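Local coordinates for protein possible adhesin (Caldicellulosiruptor kronotskyensis, PDB 4WA0) that probably mediates attachment of the cell to cellulose, this chain being the C-terminal beta-helix domain of a tapirin, with a bound magnesium ion, at residues S6-A11 with Q346-N351; I58-D63 with R67-V72; A250-T255 with A278-P283. All coordinates share one frame; numbering follows the deposited sequence.

Interaction 1: S6-A11 with Q346-N351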
# COMPACT_ATOMS: atom_id res chain seq x y z
N SER A 6 -7.92 -1.02 13.84
CA SER A 6 -8.73 -2.21 13.67
C SER A 6 -8.67 -2.73 12.25
O SER A 6 -8.80 -1.93 11.33
CB SER A 6 -10.19 -1.85 13.96
OG SER A 6 -11.04 -2.96 13.64
N PRO A 7 -8.57 -4.05 12.08
CA PRO A 7 -8.64 -4.62 10.75
C PRO A 7 -9.93 -4.25 10.00
O PRO A 7 -10.01 -4.34 8.74
CB PRO A 7 -8.55 -6.12 11.00
CG PRO A 7 -7.88 -6.30 12.33
CD PRO A 7 -8.25 -5.07 13.12
N LEU A 8 -11.02 -3.87 10.71
CA LEU A 8 -12.24 -3.48 10.00
C LEU A 8 -12.16 -2.15 9.20
O LEU A 8 -13.01 -1.89 8.35
CB LEU A 8 -13.45 -3.40 10.90
CG LEU A 8 -13.72 -4.53 11.87
CD1 LEU A 8 -14.99 -4.15 12.60
CD2 LEU A 8 -13.84 -5.89 11.23
N ASP A 9 -11.13 -1.36 9.44
CA ASP A 9 -10.91 -0.04 8.75
C ASP A 9 -10.20 -0.18 7.46
O ASP A 9 -9.83 0.85 6.75
CB ASP A 9 -10.10 0.84 9.69
CG ASP A 9 -10.87 1.16 11.00
OD1 ASP A 9 -12.12 1.06 10.94
OD2 ASP A 9 -10.23 1.37 12.08
N TYR A 10 -9.85 -1.46 7.17
CA TYR A 10 -8.99 -1.70 6.06
C TYR A 10 -9.77 -2.23 4.88
O TYR A 10 -10.61 -3.11 5.05
CB TYR A 10 -7.86 -2.70 6.45
CG TYR A 10 -6.81 -1.97 7.26
CD1 TYR A 10 -6.97 -1.81 8.61
CD2 TYR A 10 -5.70 -1.39 6.67
CE1 TYR A 10 -6.06 -1.12 9.36
CE2 TYR A 10 -4.76 -0.70 7.42
CZ TYR A 10 -4.97 -0.56 8.78
OH TYR A 10 -4.12 0.14 9.61
N ALA A 11 -9.48 -1.70 3.71
CA ALA A 11 -10.00 -2.27 2.48
C ALA A 11 -9.43 -3.69 2.31
O ALA A 11 -10.13 -4.67 1.91
CB ALA A 11 -9.62 -1.44 1.32
N GLN A 346 -19.66 -6.67 14.85
CA GLN A 346 -19.71 -7.44 16.07
C GLN A 346 -19.47 -8.95 15.76
O GLN A 346 -18.78 -9.67 16.49
CB GLN A 346 -21.05 -7.24 16.74
CG GLN A 346 -21.21 -7.99 18.04
CD GLN A 346 -20.14 -7.53 19.03
OE1 GLN A 346 -20.14 -6.37 19.46
NE2 GLN A 346 -19.16 -8.42 19.33
N ASP A 347 -20.06 -9.43 14.68
CA ASP A 347 -19.97 -10.87 14.30
C ASP A 347 -18.52 -11.22 14.02
O ASP A 347 -18.03 -12.29 14.42
CB ASP A 347 -20.77 -11.14 13.04
CG ASP A 347 -20.86 -12.64 12.71
OD1 ASP A 347 -21.55 -13.34 13.46
OD2 ASP A 347 -20.34 -13.07 11.69
N ILE A 348 -17.85 -10.35 13.31
CA ILE A 348 -16.45 -10.56 12.93
C ILE A 348 -15.60 -10.49 14.17
O ILE A 348 -14.79 -11.39 14.41
CB ILE A 348 -15.98 -9.48 11.95
CG1 ILE A 348 -16.67 -9.61 10.57
CG2 ILE A 348 -14.45 -9.56 11.78
CD1 ILE A 348 -16.54 -8.41 9.68
N GLU A 349 -15.79 -9.44 14.99
CA GLU A 349 -15.10 -9.34 16.30
C GLU A 349 -15.24 -10.57 17.13
O GLU A 349 -14.27 -11.03 17.74
CB GLU A 349 -15.54 -8.07 17.09
CG GLU A 349 -14.92 -6.81 16.47
CD GLU A 349 -15.67 -5.49 16.66
OE1 GLU A 349 -16.69 -5.41 17.35
OE2 GLU A 349 -15.20 -4.48 16.04
N SER A 350 -16.43 -11.17 17.15
CA SER A 350 -16.69 -12.31 18.00
C SER A 350 -15.97 -13.54 17.49
O SER A 350 -15.41 -14.31 18.27
CB SER A 350 -18.18 -12.61 18.10
OG SER A 350 -18.82 -11.52 18.77
N ASN A 351 -16.02 -13.72 16.18
CA ASN A 351 -15.44 -14.92 15.57
C ASN A 351 -13.91 -14.89 15.49
O ASN A 351 -13.29 -15.93 15.32
CB ASN A 351 -15.98 -15.10 14.16
CG ASN A 351 -17.38 -15.65 14.15
OD1 ASN A 351 -17.70 -16.56 14.86
ND2 ASN A 351 -18.23 -15.08 13.31

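Interaction 2: I58-D63 with R67-V72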
# COMPACT_ATOMS: atom_id res chain seq x y z
N ILE A 58 6.97 -3.07 -5.59
CA ILE A 58 5.97 -2.59 -6.56
C ILE A 58 6.46 -2.98 -7.92
O ILE A 58 7.46 -2.52 -8.36
CB ILE A 58 5.63 -1.10 -6.49
CG1 ILE A 58 5.30 -0.70 -5.05
CG2 ILE A 58 4.54 -0.78 -7.54
CD1 ILE A 58 5.13 0.80 -4.84
N ASN A 59 5.76 -3.89 -8.55
CA ASN A 59 6.13 -4.39 -9.86
C ASN A 59 5.45 -3.67 -11.00
O ASN A 59 4.44 -3.03 -10.83
CB ASN A 59 5.90 -5.90 -9.88
CG ASN A 59 7.02 -6.62 -9.03
OD1 ASN A 59 8.21 -6.30 -9.16
ND2 ASN A 59 6.65 -7.50 -8.25
N GLN A 60 6.07 -3.79 -12.16
CA GLN A 60 5.55 -3.27 -13.44
C GLN A 60 5.36 -4.45 -14.38
O GLN A 60 6.04 -5.48 -14.24
CB GLN A 60 6.55 -2.28 -14.07
CG GLN A 60 6.57 -0.97 -13.29
CD GLN A 60 7.39 0.13 -13.92
OE1 GLN A 60 8.25 -0.08 -14.78
NE2 GLN A 60 7.16 1.33 -13.44
N ASP A 61 4.47 -4.29 -15.35
CA ASP A 61 4.10 -5.42 -16.25
C ASP A 61 3.67 -4.73 -17.58
O ASP A 61 2.71 -3.93 -17.61
CB ASP A 61 2.95 -6.24 -15.69
CG ASP A 61 2.59 -7.46 -16.56
OD1 ASP A 61 2.85 -7.42 -17.74
OD2 ASP A 61 2.00 -8.43 -16.00
N SER A 62 4.44 -5.00 -18.63
CA SER A 62 4.25 -4.39 -19.93
C SER A 62 3.17 -5.02 -20.82
O SER A 62 2.85 -4.47 -21.89
CB SER A 62 5.56 -4.38 -20.70
OG SER A 62 5.98 -5.67 -20.90
N ASP A 63 2.61 -6.13 -20.37
CA ASP A 63 1.47 -6.76 -21.10
C ASP A 63 0.43 -5.68 -21.40
O ASP A 63 0.09 -4.82 -20.58
CB ASP A 63 0.88 -7.93 -20.34
CG ASP A 63 -0.06 -8.80 -21.20
OD1 ASP A 63 -1.18 -8.34 -21.52
OD2 ASP A 63 0.37 -9.92 -21.51
N ARG A 67 -1.28 -2.14 -17.14
CA ARG A 67 -1.39 -0.67 -17.09
C ARG A 67 -0.37 -0.17 -16.08
O ARG A 67 0.40 -0.94 -15.50
CB ARG A 67 -2.78 -0.20 -16.73
CG ARG A 67 -3.20 -0.55 -15.31
CD ARG A 67 -4.73 -0.44 -15.09
NE ARG A 67 -5.00 -0.82 -13.73
CZ ARG A 67 -6.18 -0.85 -13.17
NH1 ARG A 67 -7.25 -0.53 -13.89
NH2 ARG A 67 -6.30 -1.17 -11.90
N ASP A 68 -0.33 1.13 -15.90
CA ASP A 68 0.67 1.77 -15.02
C ASP A 68 0.13 1.61 -13.58
O ASP A 68 -1.04 1.35 -13.40
CB ASP A 68 0.82 3.25 -15.31
CG ASP A 68 1.51 3.55 -16.67
OD1 ASP A 68 2.38 2.79 -17.10
OD2 ASP A 68 1.18 4.61 -17.27
N ASN A 69 1.02 1.81 -12.61
CA ASN A 69 0.62 1.89 -11.21
C ASN A 69 0.37 3.33 -10.93
O ASN A 69 1.21 4.21 -11.27
CB ASN A 69 1.75 1.38 -10.35
CG ASN A 69 2.09 -0.06 -10.64
OD1 ASN A 69 1.24 -0.96 -10.62
ND2 ASN A 69 3.38 -0.30 -10.96
N ASN A 70 -0.71 3.58 -10.23
CA ASN A 70 -1.06 4.94 -9.82
C ASN A 70 -1.59 4.88 -8.38
O ASN A 70 -2.76 4.57 -8.12
CB ASN A 70 -2.10 5.43 -10.78
CG ASN A 70 -2.40 6.90 -10.62
OD1 ASN A 70 -1.61 7.61 -10.05
ND2 ASN A 70 -3.47 7.37 -11.30
N ILE A 71 -0.70 5.18 -7.44
CA ILE A 71 -0.92 4.88 -6.03
C ILE A 71 -1.01 6.22 -5.35
O ILE A 71 -0.02 6.95 -5.32
CB ILE A 71 0.18 3.97 -5.49
CG1 ILE A 71 0.07 2.57 -6.15
CG2 ILE A 71 0.14 3.92 -3.99
CD1 ILE A 71 1.25 1.72 -5.94
N VAL A 72 -2.17 6.53 -4.78
CA VAL A 72 -2.35 7.76 -4.06
C VAL A 72 -2.77 7.41 -2.65
O VAL A 72 -3.70 6.62 -2.46
CB VAL A 72 -3.43 8.66 -4.72
CG1 VAL A 72 -3.75 9.85 -3.87
CG2 VAL A 72 -3.06 9.01 -6.18
O HOH W 1 2.67 -1.80 -14.40

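Interaction 3: A250-T255 with A278-P283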
# COMPACT_ATOMS: atom_id res chain seq x y z
N ALA A 250 -25.42 -12.46 7.54
CA ALA A 250 -25.97 -11.33 6.78
C ALA A 250 -26.66 -10.31 7.68
O ALA A 250 -27.10 -10.64 8.80
CB ALA A 250 -26.88 -11.81 5.74
N ASP A 251 -26.57 -9.09 7.22
CA ASP A 251 -27.36 -7.97 7.76
C ASP A 251 -28.30 -7.44 6.69
O ASP A 251 -27.86 -6.70 5.78
CB ASP A 251 -26.44 -6.92 8.33
CG ASP A 251 -27.19 -5.71 8.96
OD1 ASP A 251 -28.46 -5.68 9.04
OD2 ASP A 251 -26.44 -4.75 9.34
N THR A 252 -29.58 -7.79 6.82
CA THR A 252 -30.57 -7.41 5.84
C THR A 252 -31.39 -6.20 6.34
O THR A 252 -32.35 -5.82 5.70
CB THR A 252 -31.51 -8.60 5.48
OG1 THR A 252 -32.09 -9.11 6.68
CG2 THR A 252 -30.70 -9.67 4.81
N SER A 253 -30.95 -5.58 7.43
CA SER A 253 -31.61 -4.37 7.93
C SER A 253 -31.31 -3.12 7.13
O SER A 253 -31.95 -2.08 7.39
CB SER A 253 -31.26 -4.11 9.36
OG SER A 253 -29.94 -3.68 9.58
N GLN A 254 -30.33 -3.19 6.23
CA GLN A 254 -30.13 -2.20 5.23
C GLN A 254 -30.27 -2.81 3.84
O GLN A 254 -30.20 -4.03 3.65
CB GLN A 254 -28.78 -1.45 5.39
CG GLN A 254 -27.59 -2.27 5.75
CD GLN A 254 -26.30 -1.44 5.90
OE1 GLN A 254 -25.67 -1.24 4.95
NE2 GLN A 254 -25.99 -0.94 7.06
N THR A 255 -30.47 -1.92 2.89
CA THR A 255 -30.52 -2.22 1.47
C THR A 255 -29.56 -1.26 0.78
O THR A 255 -29.70 -0.03 0.91
CB THR A 255 -31.94 -2.03 0.96
OG1 THR A 255 -32.80 -2.79 1.80
CG2 THR A 255 -32.09 -2.53 -0.48
N ALA A 278 -27.61 -18.73 -0.90
CA ALA A 278 -28.27 -19.49 0.13
C ALA A 278 -28.58 -18.63 1.34
O ALA A 278 -29.68 -18.73 1.89
CB ALA A 278 -27.45 -20.73 0.53
N ARG A 279 -27.65 -17.77 1.78
CA ARG A 279 -27.87 -17.00 3.01
C ARG A 279 -28.96 -15.94 2.80
O ARG A 279 -29.76 -15.69 3.70
CB ARG A 279 -26.59 -16.27 3.45
CG ARG A 279 -26.75 -15.35 4.64
CD ARG A 279 -27.21 -16.03 5.89
NE ARG A 279 -26.28 -17.07 6.32
CZ ARG A 279 -26.60 -18.15 7.00
NH1 ARG A 279 -25.67 -19.05 7.34
NH2 ARG A 279 -27.87 -18.39 7.28
N LEU A 280 -28.97 -15.33 1.63
CA LEU A 280 -29.89 -14.21 1.34
C LEU A 280 -31.21 -14.69 0.82
O LEU A 280 -32.17 -13.93 0.82
CB LEU A 280 -29.30 -13.20 0.35
CG LEU A 280 -28.10 -12.43 0.90
CD1 LEU A 280 -27.63 -11.49 -0.19
CD2 LEU A 280 -28.48 -11.71 2.20
N GLY A 281 -31.25 -15.96 0.40
CA GLY A 281 -32.45 -16.60 -0.14
C GLY A 281 -32.82 -16.10 -1.50
O GLY A 281 -34.02 -15.96 -1.84
N SER A 282 -31.81 -15.84 -2.31
CA SER A 282 -32.05 -15.35 -3.65
C SER A 282 -30.86 -15.55 -4.58
O SER A 282 -29.75 -15.47 -4.12
CB SER A 282 -32.36 -13.86 -3.59
OG SER A 282 -33.37 -13.58 -4.53
N PRO A 283 -31.10 -15.77 -5.88
CA PRO A 283 -30.09 -15.79 -6.96
C PRO A 283 -29.13 -14.58 -6.99
O PRO A 283 -29.58 -13.44 -6.88
CB PRO A 283 -30.93 -15.76 -8.25
CG PRO A 283 -32.27 -16.31 -7.88
CD PRO A 283 -32.44 -16.16 -6.38

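Interaction 1: S6-A11 with Q346-N351
Where the C-terminal helix 342-352 sits against the outside of the beta-helix, Leu-8 of the N-terminal lead-in packs against Ile-348 and Glu-349. Its two methyl groups divide the work. CD2 lies 3.8 Å from CG2 of Ile-348 and also meets CD1 of that residue at 4.0 Å, the two side chains sliding past each other in opposite directions. CD1 of Leu-8 instead meets the carboxylate of Glu-349, 3.5 Å from its OE2. The glutamate side chain crosses that of the leucine at about a right angle, so an apolar methyl rests against a charged group without any hydrogen bond between the segments. In Ile-348, CG2 is anti to the backbone N and CG1 lies beside it (chi1 -68°), which brings both CG2 and CD1 to the same leucine methyl.

The contact joins the start of the chain to its last helix, more than 330 residues on: the short 3-10 turn at 7-9 leads into strand 10-14 of the solenoid, whereas helix 342-352 follows strand 333-337, the last strand of the chain. An ST turn shapes the approach on the N-terminal side. The OG of Ser-6 accepts from the backbone N of Leu-8 at 3.1 Å, with an N-H...O angle of 156°, and the N of Asp-9 donates to the O of Ser-6 at 3.1 Å. The carbonyl of Leu-8 accepts a hydrogen bond from the hydroxyl of Tyr-337. On strand 258-263, Ile-348 also packs against Val-260 and Tyr-262, while OD2 of Asp-347 is hydrogen-bonded to the hydroxyls of Tyr-262 and Thr-249.

Interaction 2: I58-D63 with R67-V72
Asn-69 points its amide across a corner of the parallel beta-helix to the backbone of Asn-59, bridging the turn between strand 56-58 and strand 69-73, which belong to different faces of the solenoid. The touching parts run nearly antiparallel in direction, 167° apart, yet no direct backbone hydrogen bond joins them.

The polar link is therefore made by a side chain: Asn-69 ND2 donates to Asn-59 O at 2.9 Å, with an angle of 155° at the hydrogen. The donor sits 34° from the carbonyl plane. With CG beside its own backbone N, Asn-69 faces the opposite segment, and the bond, together with one made by OD1 outside the two segments, would hold the amide in its rotation.

Van der Waals contacts lie beside this bond. CG2 of Ile-58 rests against the same amide, 3.6 Å from Asn-69 ND2, and the other branch of Ile-58 reaches tip to tip toward Ile-71, their CD1 atoms 4.1 Å apart. Gln-60 passes its CG by the amide too, while its OE1 accepts from the backbone N of Ile-88 and its NE2 is bonded to OG1 of Thr-93.

Asp-61 has partners for OD2 outside the two segments: Lys-22 in a salt bridge and Tyr-330 in a hydrogen bond. An Asx turn carries the chain on, Asp-61 OD1 accepting from Asp-63 N at 2.9 Å.

A water bridges the two backbones, accepting from Asp-61 N at 3.2 Å and donating to Arg-67 O at 2.7 Å.

Interaction 3: A250-T255 with A278-P283
Ala-250, near the end of strand 247-251, puts its methyl group between Arg-279 and Leu-280, the last two residues of helix 269-280. The contact joins the edge strand at one end of the beta-helix to the helix beside it, close to the magnesium site. CB of Ala-250 lies 3.7 Å from CG of Arg-279 and 3.9 Å from CD2 of Leu-280, so it touches the aliphatic part of the arginine and one leucine branch together.

With chi1 at 175° the arginine's CG is trans to its own N, and the chain then bends at chi2 and chi3, carrying the guanidinium beyond the methyl. There NH1 forms a salt bridge with Asp-239, which binds the magnesium ion, and NE bonds to the hydroxyl of Ser-248. Arg-279 is thus a second-shell residue, probably fixing the position of a metal-binding carboxylate. The side chain also rests on Val-241, another residue of the metal site.

Asp-251, next in line, turns the other way, and its OD2 bonds to the hydroxyl of Ser-341. Thr-252 comes back to the helix end, just before Gly-281 leaves helical geometry with positive phi. Threonine and leucine slide past each other in opposite directions, Thr-252 CG2 stopping 4.0 Å from Leu-280 CD2.

Ser-253 closes an Asx turn on Asp-251. Its hydroxyl makes a short bond to OD1 on the syn side, while its backbone N donates to the same OD1 at 3.0 Å, from the anti side and 33° out of the carboxylate plane.

Burial separates the three contacts: interaction 1 is buried, interaction 2 partly buried and interaction 3 at the surface beside the metal site. Interaction 2 ties two faces of the beta-helix at a corner and relies on an amide-to-carbonyl bond, an isoleucine pair and a bridging water. Interactions 1 and 3 lack cross-segment hydrogen bonds and each set a helix against the solenoid through methyl packing. Both reach the same set of strands, with centres about 19 Å apart. Interaction 2 stands on the opposite side of the chain's centre from interaction 1, centres about 30 Å apart.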